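Tapirin (Caldicellulosiruptor hydrothermalis, PDB 6N2C) probably binds cellulose as a cell-surface adhesion protein of an extremely thermophilic bacterium, through a zinc-containing C-terminal beta-helix domain. Local coordinates at residues Asn251-Lys256 against Ser272-Asp277; Asn291-Asp296 against Val308-Phe313; Asp296-Arg301 against Asp324-Lys329; Ala314-Leu319 against Ser332-Gly337. All blocks are in the same frame, centred on the assembly; numbering follows the deposited sequence. Where two conformers were deposited one is given.

Contact 1. Residues Asn251-Lys256 against Ser272-Asp277; sequences NLMYTK and SLLFSD
The rings of Tyr254 and Phe275 lie side by side, pointing the same way, on neighbouring parallel strands of a beta-helix, their planes 33° apart and their CD1 atoms 3.7 Å from each other. Both CG atoms are anti to the backbone N (chi1 169° in Tyr254), which starts the two side chains in the same direction. Asp277 serves the edges of both: OD2 sits in the plane of the Tyr254 ring, OD1 in that of Phe275. OD2 accepts a very short hydrogen bond, 2.5 Å, from Tyr254 OH, the carboxylate plane 75° from the ring, while OD1 forms a salt bridge with Lys457. Phe294 stacks on Phe275, and helix 451-457 covers this face, which also carries Leu252 and Leu273. An alanine in place of Tyr254 would probably leave Asp277 OD2 without its hydroxyl mate and open a gap beside Phe275 CD1. On the other face, Leu274 CD1 packs 3.8 Å from Met253 CB. The strands run in exact register, their axes 4.8 Å apart, with Phe275 N hydrogen-bonded to Met253 O. Beyond it, the hydroxyls of Thr255 and Ser276 lie close together, OG1 to OG 2.8 Å, and Thr255 OG1 hydrogen-bonds Gly258 O.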
loop_
_atom_site.group_PDB
_atom_site.type_symbol
_atom_site.label_atom_id
_atom_site.label_comp_id
_atom_site.label_asym_id
_atom_site.label_seq_id
_atom_site.Cartn_x
_atom_site.Cartn_y
_atom_site.Cartn_z
ATOM N N ASN A 251 -4.979 4.557 -8.045
ATOM C CA ASN A 251 -6.210 3.815 -7.674
ATOM C C ASN A 251 -5.938 2.856 -6.503
ATOM O O ASN A 251 -5.984 3.275 -5.348
ATOM C CB ASN A 251 -6.834 3.154 -8.895
ATOM C CG ASN A 251 -8.182 2.585 -8.602
ATOM O OD1 ASN A 251 -9.085 3.308 -8.130
ATOM N ND2 ASN A 251 -8.326 1.317 -8.785
ATOM N N LEU A 252 -5.585 1.618 -6.748
ATOM C CA LEU A 252 -5.347 0.782 -5.592
ATOM C C LEU A 252 -3.997 0.082 -5.627
ATOM O O LEU A 252 -3.523 -0.385 -6.666
ATOM C CB LEU A 252 -6.490 -0.217 -5.331
ATOM C CG LEU A 252 -6.495 -1.358 -6.343
ATOM C CD1 LEU A 252 -5.551 -2.487 -5.963
ATOM C CD2 LEU A 252 -7.923 -1.872 -6.524
ATOM N N MET A 253 -3.429 -0.007 -4.423
ATOM C CA MET A 253 -2.276 -0.839 -4.157
ATOM C C MET A 253 -2.726 -1.871 -3.189
ATOM O O MET A 253 -3.229 -1.569 -2.092
ATOM C CB MET A 253 -1.114 -0.017 -3.567
ATOM C CG MET A 253 0.085 -0.870 -3.178
ATOM S SD MET A 253 1.439 0.261 -2.834
ATOM C CE MET A 253 2.747 -0.912 -2.590
ATOM N N TYR A 254 -2.579 -3.156 -3.584
ATOM C CA TYR A 254 -2.927 -4.290 -2.770
ATOM C C TYR A 254 -1.703 -5.175 -2.567
ATOM O O TYR A 254 -1.032 -5.459 -3.517
ATOM C CB TYR A 254 -4.025 -5.206 -3.442
ATOM C CG TYR A 254 -4.161 -6.534 -2.679
ATOM C CD1 TYR A 254 -4.978 -6.619 -1.518
ATOM C CD2 TYR A 254 -3.486 -7.719 -3.052
ATOM C CE1 TYR A 254 -5.038 -7.768 -0.770
ATOM C CE2 TYR A 254 -3.580 -8.875 -2.309
ATOM C CZ TYR A 254 -4.358 -8.923 -1.207
ATOM O OH TYR A 254 -4.458 -10.063 -0.507
ATOM N N THR A 255 -1.450 -5.676 -1.331
ATOM C CA THR A 255 -0.466 -6.742 -1.103
ATOM C C THR A 255 -1.042 -7.728 -0.139
ATOM O O THR A 255 -1.789 -7.347 0.750
ATOM C CB THR A 255 0.887 -6.237 -0.590
ATOM O OG1 THR A 255 0.846 -6.009 0.827
ATOM C CG2 THR A 255 1.387 -5.072 -1.331
ATOM N N LYS A 256 -0.720 -9.004 -0.327
ATOM C CA LYS A 256 -1.136 -9.974 0.682
ATOM C C LYS A 256 -0.295 -9.874 1.986
ATOM O O LYS A 256 -0.808 -9.985 3.133
ATOM C CB LYS A 256 -1.011 -11.369 0.112
ATOM C CG LYS A 256 -1.655 -12.411 0.985
ATOM C CD LYS A 256 -1.285 -13.838 0.554
ATOM C CE LYS A 256 -1.626 -14.814 1.681
ATOM N NZ LYS A 256 -1.362 -16.255 1.332
ATOM N N SER A 272 -6.588 6.436 -3.761
ATOM C CA SER A 272 -7.945 5.898 -3.447
ATOM C C SER A 272 -7.915 4.811 -2.438
ATOM O O SER A 272 -8.537 4.953 -1.415
ATOM C CB SER A 272 -8.589 5.438 -4.772
ATOM O OG SER A 272 -9.797 4.741 -4.561
ATOM N N LEU A 273 -7.197 3.730 -2.674
ATOM C CA LEU A 273 -7.262 2.570 -1.758
ATOM C C LEU A 273 -5.878 1.962 -1.580
ATOM O O LEU A 273 -5.235 1.623 -2.589
ATOM C CB LEU A 273 -8.205 1.505 -2.354
ATOM C CG LEU A 273 -8.413 0.194 -1.588
ATOM C CD1 LEU A 273 -8.778 0.398 -0.110
ATOM C CD2 LEU A 273 -9.417 -0.765 -2.245
ATOM N N LEU A 274 -5.489 1.719 -0.305
ATOM C CA LEU A 274 -4.242 0.983 0.031
ATOM C C LEU A 274 -4.692 -0.114 0.893
ATOM O O LEU A 274 -5.321 0.142 1.957
ATOM C CB LEU A 274 -3.293 1.949 0.813
ATOM C CG LEU A 274 -1.995 1.373 1.290
ATOM C CD1 LEU A 274 -1.219 0.934 0.071
ATOM C CD2 LEU A 274 -1.211 2.424 2.005
ATOM N N PHE A 275 -4.440 -1.369 0.491
ATOM C CA PHE A 275 -4.981 -2.518 1.193
ATOM C C PHE A 275 -3.903 -3.549 1.333
ATOM O O PHE A 275 -3.357 -3.986 0.320
ATOM C CB PHE A 275 -6.174 -3.110 0.374
ATOM C CG PHE A 275 -7.038 -4.031 1.116
ATOM C CD1 PHE A 275 -6.565 -5.293 1.532
ATOM C CD2 PHE A 275 -8.350 -3.669 1.459
ATOM C CE1 PHE A 275 -7.385 -6.160 2.254
ATOM C CE2 PHE A 275 -9.130 -4.548 2.154
ATOM C CZ PHE A 275 -8.666 -5.766 2.573
ATOM N N SER A 276 -3.662 -4.025 2.558
ATOM C CA SER A 276 -2.773 -5.151 2.749
ATOM C C SER A 276 -3.396 -6.120 3.732
ATOM O O SER A 276 -4.035 -5.720 4.681
ATOM C CB SER A 276 -1.391 -4.751 3.258
ATOM O OG SER A 276 -0.496 -5.848 3.270
ATOM N N ASP A 277 -3.262 -7.414 3.486
ATOM C CA ASP A 277 -3.600 -8.370 4.497
ATOM C C ASP A 277 -2.521 -8.516 5.570
ATOM O O ASP A 277 -2.740 -9.332 6.522
ATOM C CB ASP A 277 -3.888 -9.721 3.891
ATOM C CG ASP A 277 -5.123 -9.683 2.940
ATOM O OD1 ASP A 277 -6.099 -9.052 3.351
ATOM O OD2 ASP A 277 -5.091 -10.379 1.858
#

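Contact 2. Residues Asn291-Asp296 against Val308-Phe313; sequences NALFCD and VTINEF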
loop_
_atom_site.group_PDB
_atom_site.type_symbol
_atom_site.label_atom_id
_atom_site.label_comp_id
_atom_site.label_asym_id
_atom_site.label_seq_id
_atom_site.Cartn_x
_atom_site.Cartn_y
_atom_site.Cartn_z
ATOM N N ASN A 291 -5.879 7.750 1.252
ATOM C CA ASN A 291 -7.296 8.058 1.411
ATOM C C ASN A 291 -7.909 6.966 2.253
ATOM O O ASN A 291 -8.042 7.162 3.456
ATOM C CB ASN A 291 -7.948 8.258 0.027
ATOM C CG ASN A 291 -7.493 9.548 -0.699
ATOM O OD1 ASN A 291 -6.938 10.532 -0.119
ATOM N ND2 ASN A 291 -7.713 9.541 -2.027
ATOM N N ALA A 292 -8.256 5.778 1.700
ATOM C CA ALA A 292 -8.673 4.660 2.507
ATOM C C ALA A 292 -7.499 3.695 2.646
ATOM O O ALA A 292 -6.840 3.367 1.646
ATOM C CB ALA A 292 -9.883 3.952 1.849
ATOM N N LEU A 293 -7.306 3.184 3.861
ATOM C CA LEU A 293 -6.226 2.265 4.159
ATOM C C LEU A 293 -6.800 1.132 4.992
ATOM O O LEU A 293 -7.448 1.338 6.025
ATOM C CB LEU A 293 -5.117 3.061 4.912
ATOM C CG LEU A 293 -3.868 2.285 5.311
ATOM C CD1 LEU A 293 -2.748 3.282 5.608
ATOM C CD2 LEU A 293 -4.023 1.371 6.467
ATOM N N PHE A 294 -6.568 -0.107 4.534
ATOM C CA PHE A 294 -6.895 -1.260 5.286
ATOM C C PHE A 294 -5.603 -2.073 5.510
ATOM O O PHE A 294 -4.845 -2.266 4.574
ATOM C CB PHE A 294 -7.845 -2.225 4.513
ATOM C CG PHE A 294 -9.230 -1.705 4.218
ATOM C CD1 PHE A 294 -9.388 -0.691 3.283
ATOM C CD2 PHE A 294 -10.376 -2.339 4.733
ATOM C CE1 PHE A 294 -10.681 -0.285 2.903
ATOM C CE2 PHE A 294 -11.617 -1.925 4.346
ATOM C CZ PHE A 294 -11.768 -0.908 3.452
ATOM N N CYS A 295 -5.363 -2.613 6.726
ATOM C CA CYS A 295 -4.217 -3.474 6.901
ATOM C C CYS A 295 -4.409 -4.328 8.119
ATOM O O CYS A 295 -5.328 -4.070 8.882
ATOM C CB CYS A 295 -2.848 -2.713 6.914
ATOM S SG CYS A 295 -2.752 -1.635 8.398
ATOM N N ASP A 296 -3.598 -5.355 8.317
ATOM C CA ASP A 296 -3.671 -6.046 9.593
ATOM C C ASP A 296 -3.069 -5.159 10.700
ATOM O O ASP A 296 -3.703 -4.920 11.736
ATOM C CB ASP A 296 -2.968 -7.357 9.567
ATOM C CG ASP A 296 -2.896 -8.040 10.910
ATOM O OD1 ASP A 296 -3.918 -8.429 11.488
ATOM O OD2 ASP A 296 -1.762 -8.163 11.411
ATOM N N VAL A 308 2.289 9.483 8.556
ATOM C CA VAL A 308 1.187 8.755 7.922
ATOM C C VAL A 308 -0.055 9.703 7.987
ATOM O O VAL A 308 -0.546 10.016 9.063
ATOM C CB VAL A 308 0.852 7.435 8.587
ATOM C CG1 VAL A 308 -0.366 6.836 7.876
ATOM C CG2 VAL A 308 2.049 6.481 8.490
ATOM N N THR A 309 -0.484 10.226 6.813
ATOM C CA THR A 309 -1.590 11.113 6.713
ATOM C C THR A 309 -2.823 10.358 6.165
ATOM O O THR A 309 -2.693 9.699 5.093
ATOM C CB THR A 309 -1.230 12.270 5.772
ATOM O OG1 THR A 309 -0.128 13.018 6.334
ATOM C CG2 THR A 309 -2.370 13.182 5.639
ATOM N N ILE A 310 -3.949 10.408 6.865
ATOM C CA ILE A 310 -5.175 9.695 6.486
ATOM C C ILE A 310 -6.243 10.694 6.078
ATOM O O ILE A 310 -6.647 11.556 6.890
ATOM C CB ILE A 310 -5.727 8.843 7.657
ATOM C CG1 ILE A 310 -4.697 7.841 8.185
ATOM C CG2 ILE A 310 -7.056 8.119 7.310
ATOM C CD1 ILE A 310 -4.160 6.846 7.203
ATOM N N ASN A 311 -6.681 10.624 4.802
ATOM C CA ASN A 311 -7.714 11.486 4.245
ATOM C C ASN A 311 -9.169 10.969 4.417
ATOM O O ASN A 311 -10.098 11.795 4.564
ATOM C CB ASN A 311 -7.356 11.831 2.789
ATOM C CG ASN A 311 -6.191 12.788 2.718
ATOM O OD1 ASN A 311 -6.352 13.947 3.063
ATOM N ND2 ASN A 311 -5.086 12.371 2.162
ATOM N N GLU A 312 -9.368 9.657 4.467
ATOM C CA GLU A 312 -10.688 9.097 4.685
ATOM C C GLU A 312 -10.747 8.170 5.870
ATOM O O GLU A 312 -11.472 8.485 6.839
ATOM C CB GLU A 312 -11.198 8.389 3.426
ATOM C CG GLU A 312 -11.375 9.315 2.256
ATOM C CD GLU A 312 -12.610 10.209 2.295
ATOM O OE1 GLU A 312 -12.569 11.188 1.528
ATOM O OE2 GLU A 312 -13.594 9.937 3.024
ATOM N N PHE A 313 -10.033 7.039 5.834
ATOM C CA PHE A 313 -9.969 6.228 7.023
ATOM C C PHE A 313 -8.810 5.247 6.980
ATOM O O PHE A 313 -8.252 4.968 5.897
ATOM C CB PHE A 313 -11.294 5.471 7.298
ATOM C CG PHE A 313 -11.630 4.478 6.229
ATOM C CD1 PHE A 313 -11.008 3.233 6.227
ATOM C CD2 PHE A 313 -12.528 4.796 5.205
ATOM C CE1 PHE A 313 -11.287 2.289 5.190
ATOM C CE2 PHE A 313 -12.770 3.851 4.162
ATOM C CZ PHE A 313 -12.176 2.589 4.194
#
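Phe313 packs against Ala292 and Phe294 where successive coils of the parallel beta-helix turn a corner, and this aromatic cluster is the tight half of the contact. Ala292 CB sits over one face of the Phe313 ring, 3.9 Å from its centroid, in a CH-pi contact. The same ring turns its edge to the face of Phe294 in an offset edge-to-face pair with planes at 80°, Phe313 CZ coming 3.5 Å from Phe294 CE1. Its CG stands between the backbone N and the carbonyl carbon (chi1 64°), which starts the ring toward Ala292 and Phe294. Phe275 stacks on the opposite face of Phe294 from Phe313, and Tyr315 also meets the Phe294 ring, at about 40°.

The other half is polar and lies nearer to solvent. Asn291 is partly exposed and Glu312 exposed, and both have alternate positions; in the one described, Asn291 OD1 lies 3.2 Å from Asn311 CB. The backbone holds the corner. Asn291 O accepts from two amides arriving from the same face of its plane, Phe313 N at 3.1 Å and Glu312 N at 3.0 Å, the latter well above that plane. The ND2 of Asn311 bonds to Ala290 O. One bond further on, Leu293 N reaches Phe313 O at 2.9 Å. Towards the interior, Leu293 and Ile310 cross at about a right angle, with their CD1 atoms 4.2 Å apart.

Contact 3. Residues Asp296-Arg301 against Asp324-Lys329; sequences DTLDIR and DKMVLK
Met326 reaches across to Leu298 and Ile300, and these three apolar side chains carry the contact. The tightest touch is between Leu298 CD2 and Met326 CE, 3.4 Å, closer than usual for two carbons. Met326 runs extended through SD and then bends (chi3 -98°), which carries CE to that leucine branch. Ile300 comes to the same methionine at about a right angle: its CD1 lies 4.1 Å from Met326 CB and as far from CE. That CD1 also rests 4.0 Å from Lys325 O, the carbonyl that follows a cis peptide bond between Asp324 and Lys325. No hydrogen bond spans the two segments.

The absence fits the geometry of the beta-helix, in which strands 297-300 and 326-328 belong to different faces and different coils, so that their backbones do not pair and the contact is made mainly by side chains. In the next shell, Leu319 touches both Leu298 and Met326, Val308 lies on Ile300, and Leu347 of the following coil packs on Met326.

Further out, on the other side of strand 297-300, polar groups take over. Arg301 NH2 forms a salt bridge with Asp299 OD2 at 3.3 Å, and its guanidinium makes a cation-pi contact with Trp322. Asp299 OD1 is bonded by Asn320 ND2, which ties the strand to its neighbour. Ahead of the cis peptide, Asp324 OD1 accepts from Ser305 N.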
loop_
_atom_site.group_PDB
_atom_site.type_symbol
_atom_site.label_atom_id
_atom_site.label_comp_id
_atom_site.label_asym_id
_atom_site.label_seq_id
_atom_site.Cartn_x
_atom_site.Cartn_y
_atom_site.Cartn_z
ATOM N N ASP A 296 -3.598 -5.355 8.317
ATOM C CA ASP A 296 -3.671 -6.046 9.593
ATOM C C ASP A 296 -3.069 -5.159 10.700
ATOM O O ASP A 296 -3.703 -4.920 11.736
ATOM C CB ASP A 296 -2.968 -7.357 9.567
ATOM C CG ASP A 296 -2.896 -8.040 10.910
ATOM O OD1 ASP A 296 -3.918 -8.429 11.488
ATOM O OD2 ASP A 296 -1.762 -8.163 11.411
ATOM N N THR A 297 -1.848 -4.763 10.490
ATOM C CA THR A 297 -1.091 -4.039 11.469
ATOM C C THR A 297 -0.463 -2.861 10.756
ATOM O O THR A 297 0.142 -2.990 9.699
ATOM C CB THR A 297 0.004 -4.893 12.075
ATOM O OG1 THR A 297 -0.545 -5.945 12.868
ATOM C CG2 THR A 297 0.963 -4.073 12.959
ATOM N N LEU A 298 -0.589 -1.669 11.322
ATOM C CA LEU A 298 0.160 -0.485 10.881
ATOM C C LEU A 298 1.196 -0.056 11.965
ATOM O O LEU A 298 0.774 0.274 13.056
ATOM C CB LEU A 298 -0.773 0.685 10.576
ATOM C CG LEU A 298 -0.132 2.037 10.180
ATOM C CD1 LEU A 298 0.850 1.882 9.050
ATOM C CD2 LEU A 298 -1.222 3.045 9.823
ATOM N N ASP A 299 2.479 -0.200 11.628
ATOM C CA ASP A 299 3.633 0.057 12.557
ATOM C C ASP A 299 4.298 1.369 12.220
ATOM O O ASP A 299 4.884 1.530 11.137
ATOM C CB ASP A 299 4.626 -1.126 12.519
ATOM C CG ASP A 299 4.220 -2.286 13.408
ATOM O OD1 ASP A 299 3.466 -2.121 14.361
ATOM O OD2 ASP A 299 4.727 -3.404 13.181
ATOM N N ILE A 300 4.140 2.347 13.098
ATOM C CA ILE A 300 4.857 3.569 13.025
ATOM C C ILE A 300 5.789 3.618 14.253
ATOM O O ILE A 300 5.491 4.316 15.237
ATOM C CB ILE A 300 3.967 4.802 12.954
ATOM C CG1 ILE A 300 2.899 4.634 11.876
ATOM C CG2 ILE A 300 4.760 6.073 12.681
ATOM C CD1 ILE A 300 1.881 5.715 11.952
ATOM N N ARG A 301 6.827 2.817 14.188
ATOM C CA ARG A 301 7.646 2.587 15.403
ATOM C C ARG A 301 9.132 2.891 15.208
ATOM O O ARG A 301 9.759 3.401 16.121
ATOM C CB ARG A 301 7.591 1.143 15.795
ATOM C CG ARG A 301 6.205 0.702 16.163
ATOM C CD ARG A 301 6.199 -0.627 16.931
ATOM N NE ARG A 301 6.498 -1.742 16.116
ATOM C CZ ARG A 301 6.521 -3.007 16.524
ATOM N NH1 ARG A 301 6.251 -3.336 17.781
ATOM N NH2 ARG A 301 6.809 -3.960 15.674
ATOM N N ASP A 324 6.981 9.796 15.909
ATOM C CA ASP A 324 6.205 10.776 15.173
ATOM C C ASP A 324 6.060 10.271 13.748
ATOM O O ASP A 324 7.059 9.802 13.215
ATOM C CB ASP A 324 6.815 12.174 15.221
ATOM C CG ASP A 324 8.286 12.242 14.759
ATOM O OD1 ASP A 324 9.159 11.400 15.144
ATOM O OD2 ASP A 324 8.557 13.127 13.967
ATOM N N LYS A 325 4.890 10.347 13.097
ATOM C CA LYS A 325 3.561 10.635 13.633
ATOM C C LYS A 325 2.470 10.093 12.665
ATOM O O LYS A 325 2.754 9.588 11.581
ATOM C CB LYS A 325 3.327 12.130 13.848
ATOM C CG LYS A 325 3.455 13.020 12.615
ATOM C CD LYS A 325 3.379 14.495 13.035
ATOM C CE LYS A 325 3.736 15.497 11.935
ATOM N NZ LYS A 325 3.441 16.901 12.344
ATOM N N MET A 326 1.248 10.160 13.127
ATOM C CA MET A 326 0.047 9.898 12.281
ATOM C C MET A 326 -0.798 11.171 12.356
ATOM O O MET A 326 -0.917 11.716 13.478
ATOM C CB MET A 326 -0.763 8.789 12.800
ATOM C CG MET A 326 -2.000 8.529 11.949
ATOM S SD MET A 326 -2.815 7.014 12.490
ATOM C CE MET A 326 -2.220 5.874 11.382
ATOM N N VAL A 327 -1.261 11.676 11.210
ATOM C CA VAL A 327 -2.236 12.769 11.128
ATOM C C VAL A 327 -3.582 12.313 10.532
ATOM O O VAL A 327 -3.572 11.686 9.453
ATOM C CB VAL A 327 -1.675 13.913 10.282
ATOM C CG1 VAL A 327 -2.724 14.998 9.985
ATOM C CG2 VAL A 327 -0.462 14.560 11.026
ATOM N N LEU A 328 -4.689 12.571 11.248
ATOM C CA LEU A 328 -6.067 12.335 10.730
ATOM C C LEU A 328 -6.565 13.654 10.178
ATOM O O LEU A 328 -6.731 14.619 10.922
ATOM C CB LEU A 328 -6.970 11.778 11.797
ATOM C CG LEU A 328 -6.481 10.561 12.554
ATOM C CD1 LEU A 328 -7.518 10.107 13.506
ATOM C CD2 LEU A 328 -6.019 9.445 11.626
ATOM N N LYS A 329 -6.728 13.737 8.854
ATOM C CA LYS A 329 -7.273 14.928 8.234
ATOM C C LYS A 329 -8.764 15.095 8.570
ATOM O O LYS A 329 -9.405 14.189 9.107
ATOM C CB LYS A 329 -7.046 14.903 6.724
ATOM C CG LYS A 329 -5.570 14.960 6.309
ATOM C CD LYS A 329 -4.855 16.220 6.872
ATOM C CE LYS A 329 -3.724 16.770 6.031
ATOM N NZ LYS A 329 -2.718 17.611 6.770
#

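Contact 4. Residues Ala314-Leu319 against Ser332-Gly337; sequences AYFNKL and SKLFGG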
loop_
_atom_site.group_PDB
_atom_site.type_symbol
_atom_site.label_atom_id
_atom_site.label_comp_id
_atom_site.label_asym_id
_atom_site.label_seq_id
_atom_site.Cartn_x
_atom_site.Cartn_y
_atom_site.Cartn_z
ATOM N N ALA A 314 -8.482 4.740 8.179
ATOM C CA ALA A 314 -7.630 3.573 8.298
ATOM C C ALA A 314 -8.332 2.574 9.135
ATOM O O ALA A 314 -8.860 2.900 10.237
ATOM C CB ALA A 314 -6.272 3.976 8.884
ATOM N N TYR A 315 -8.300 1.314 8.704
ATOM C CA TYR A 315 -8.985 0.222 9.317
ATOM C C TYR A 315 -7.940 -0.825 9.509
ATOM O O TYR A 315 -7.262 -1.215 8.565
ATOM C CB TYR A 315 -10.162 -0.224 8.410
ATOM C CG TYR A 315 -11.001 -1.405 8.733
ATOM C CD1 TYR A 315 -10.824 -2.212 9.900
ATOM C CD2 TYR A 315 -12.084 -1.794 7.873
ATOM C CE1 TYR A 315 -11.622 -3.347 10.107
ATOM C CE2 TYR A 315 -12.842 -2.898 8.128
ATOM C CZ TYR A 315 -12.616 -3.678 9.214
ATOM O OH TYR A 315 -13.415 -4.752 9.457
ATOM N N PHE A 316 -7.792 -1.352 10.739
ATOM C CA PHE A 316 -6.634 -2.180 11.119
ATOM C C PHE A 316 -6.978 -3.078 12.291
ATOM O O PHE A 316 -7.946 -2.802 13.022
ATOM C CB PHE A 316 -5.395 -1.279 11.553
ATOM C CG PHE A 316 -5.791 -0.267 12.600
ATOM C CD1 PHE A 316 -5.882 -0.620 13.933
ATOM C CD2 PHE A 316 -6.270 0.965 12.177
ATOM C CE1 PHE A 316 -6.342 0.312 14.870
ATOM C CE2 PHE A 316 -6.739 1.877 13.107
ATOM C CZ PHE A 316 -6.766 1.550 14.423
ATOM N N ASN A 317 -6.231 -4.163 12.445
ATOM C CA ASN A 317 -6.323 -4.935 13.650
ATOM C C ASN A 317 -5.424 -4.337 14.775
ATOM O O ASN A 317 -5.750 -4.492 15.986
ATOM C CB ASN A 317 -6.022 -6.417 13.397
ATOM C CG ASN A 317 -7.116 -7.071 12.602
ATOM O OD1 ASN A 317 -8.314 -6.769 12.835
ATOM N ND2 ASN A 317 -6.743 -7.864 11.591
ATOM N N LYS A 318 -4.263 -3.830 14.385
ATOM C CA LYS A 318 -3.290 -3.223 15.343
ATOM C C LYS A 318 -2.656 -1.977 14.713
ATOM O O LYS A 318 -2.265 -1.970 13.526
ATOM C CB LYS A 318 -2.201 -4.182 15.808
ATOM C CG LYS A 318 -1.330 -3.602 16.914
ATOM C CD LYS A 318 -2.096 -3.404 18.229
ATOM C CE LYS A 318 -1.408 -2.487 19.219
ATOM N NZ LYS A 318 -0.207 -3.232 19.803
ATOM N N LEU A 319 -2.634 -0.874 15.479
ATOM C CA LEU A 319 -1.960 0.340 15.107
ATOM C C LEU A 319 -0.957 0.622 16.285
ATOM O O LEU A 319 -1.391 0.782 17.409
ATOM C CB LEU A 319 -2.982 1.479 15.013
ATOM C CG LEU A 319 -2.425 2.887 14.854
ATOM C CD1 LEU A 319 -1.443 3.038 13.695
ATOM C CD2 LEU A 319 -3.532 3.863 14.775
ATOM N N SER A 332 -11.913 12.407 8.926
ATOM C CA SER A 332 -11.455 11.047 8.731
ATOM C C SER A 332 -11.655 10.221 10.002
ATOM O O SER A 332 -12.009 10.755 11.122
ATOM C CB SER A 332 -9.981 11.013 8.339
ATOM O OG SER A 332 -9.159 11.537 9.405
ATOM N N LYS A 333 -11.412 8.922 9.873
ATOM C CA LYS A 333 -11.764 7.983 10.897
ATOM C C LYS A 333 -10.658 6.974 11.093
ATOM O O LYS A 333 -9.915 6.678 10.134
ATOM C CB LYS A 333 -13.092 7.328 10.497
ATOM C CG LYS A 333 -14.240 8.395 10.301
ATOM C CD LYS A 333 -15.372 7.933 9.402
ATOM C CE LYS A 333 -16.373 9.047 9.075
ATOM N NZ LYS A 333 -15.941 10.035 8.041
ATOM N N LEU A 334 -10.518 6.464 12.312
ATOM C CA LEU A 334 -9.773 5.242 12.543
ATOM C C LEU A 334 -10.733 4.178 12.954
ATOM O O LEU A 334 -11.571 4.394 13.876
ATOM C CB LEU A 334 -8.739 5.418 13.661
ATOM C CG LEU A 334 -7.567 6.361 13.360
ATOM C CD1 LEU A 334 -6.577 6.379 14.509
ATOM C CD2 LEU A 334 -6.857 5.887 12.128
ATOM N N PHE A 335 -10.586 2.970 12.406
ATOM C CA PHE A 335 -11.385 1.814 12.758
ATOM C C PHE A 335 -10.449 0.701 13.262
ATOM O O PHE A 335 -9.858 -0.038 12.431
ATOM C CB PHE A 335 -12.243 1.270 11.551
ATOM C CG PHE A 335 -13.209 2.290 10.966
ATOM C CD1 PHE A 335 -14.351 2.580 11.639
ATOM C CD2 PHE A 335 -12.935 2.973 9.819
ATOM C CE1 PHE A 335 -15.269 3.501 11.150
ATOM C CE2 PHE A 335 -13.812 3.907 9.334
ATOM C CZ PHE A 335 -15.010 4.166 9.996
ATOM N N GLY A 336 -10.315 0.554 14.575
ATOM C CA GLY A 336 -9.616 -0.528 15.154
ATOM C C GLY A 336 -10.496 -1.640 15.577
ATOM O O GLY A 336 -11.764 -1.468 15.514
ATOM N N GLY A 337 -9.946 -2.740 16.107
ATOM C CA GLY A 337 -8.537 -2.972 16.314
ATOM C C GLY A 337 -8.063 -2.339 17.602
ATOM O O GLY A 337 -8.752 -1.479 18.202
#
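A parallel beta ladder joins Ala314 and Tyr315 to Leu334 and Phe335, and it runs on into a turn where the ring of Phe316 lies against the glycines Gly336 and Gly337. Three backbone bonds close the ladder, among them Phe335 N to Ala314 O at 2.8 Å and Phe316 N to Phe335 O at 3.0 Å. On one side Ala314 CB meets Leu334 CD2 at 3.8 Å; on the other Tyr315 and Phe335 cross at about a right angle, and Tyr446 stacks on Tyr315.

Two successive coils of the beta-helix pair here; in the first, the chain leaves one face near Phe316 and enters the next at Lys318. The Phe316 ring is held between Phe335 O, 3.7 Å above one face towards the rim, and Leu319 CB, 3.5 Å above the opposite face. Leu334 CB and Lys318 N lie at its edge. Its CE1 comes 3.4 Å from Gly336 CA, where any side chain would collide with it. An alanine in place of Phe316 would probably open a gap between Phe335 O and Leu319 CB and leave Gly336 CA without its aromatic cover.

Gly337 follows a cis peptide bond, has a positive phi of 83°, and passes so close to Phe316 O that a CB would strike the carbonyl. Interior packing continues from Leu319 CD2 to Leu334 CD1 at 4.0 Å. Asn317 ND2 reaches back to the preceding coil, bonding Asp296 OD1.

In the fold
Contact 1 closes before the others open, whereas contact 3 alternates along the chain with contacts 2 and 4. Contacts 1, 2 and 4 share a face of the beta-helix, on which strands 252-255, 273-276, 293-294, 313-315 and 333-335 are successive neighbours; centres of contacts 1 and 2 are about 10 Å apart, those of 2 and 4 about 8 Å. Contacts 1 and 4 stay about 7 Å apart at their nearest atoms. Contact 3 bridges the other two faces and shares Asp296 with contact 2, whose Val308 O probably accepts from its Val327 N at 2.8 Å. Leu298 N probably bonds Lys318 O of contact 4. All lie away from the zinc ion held by His530, Asp532 and Glu551.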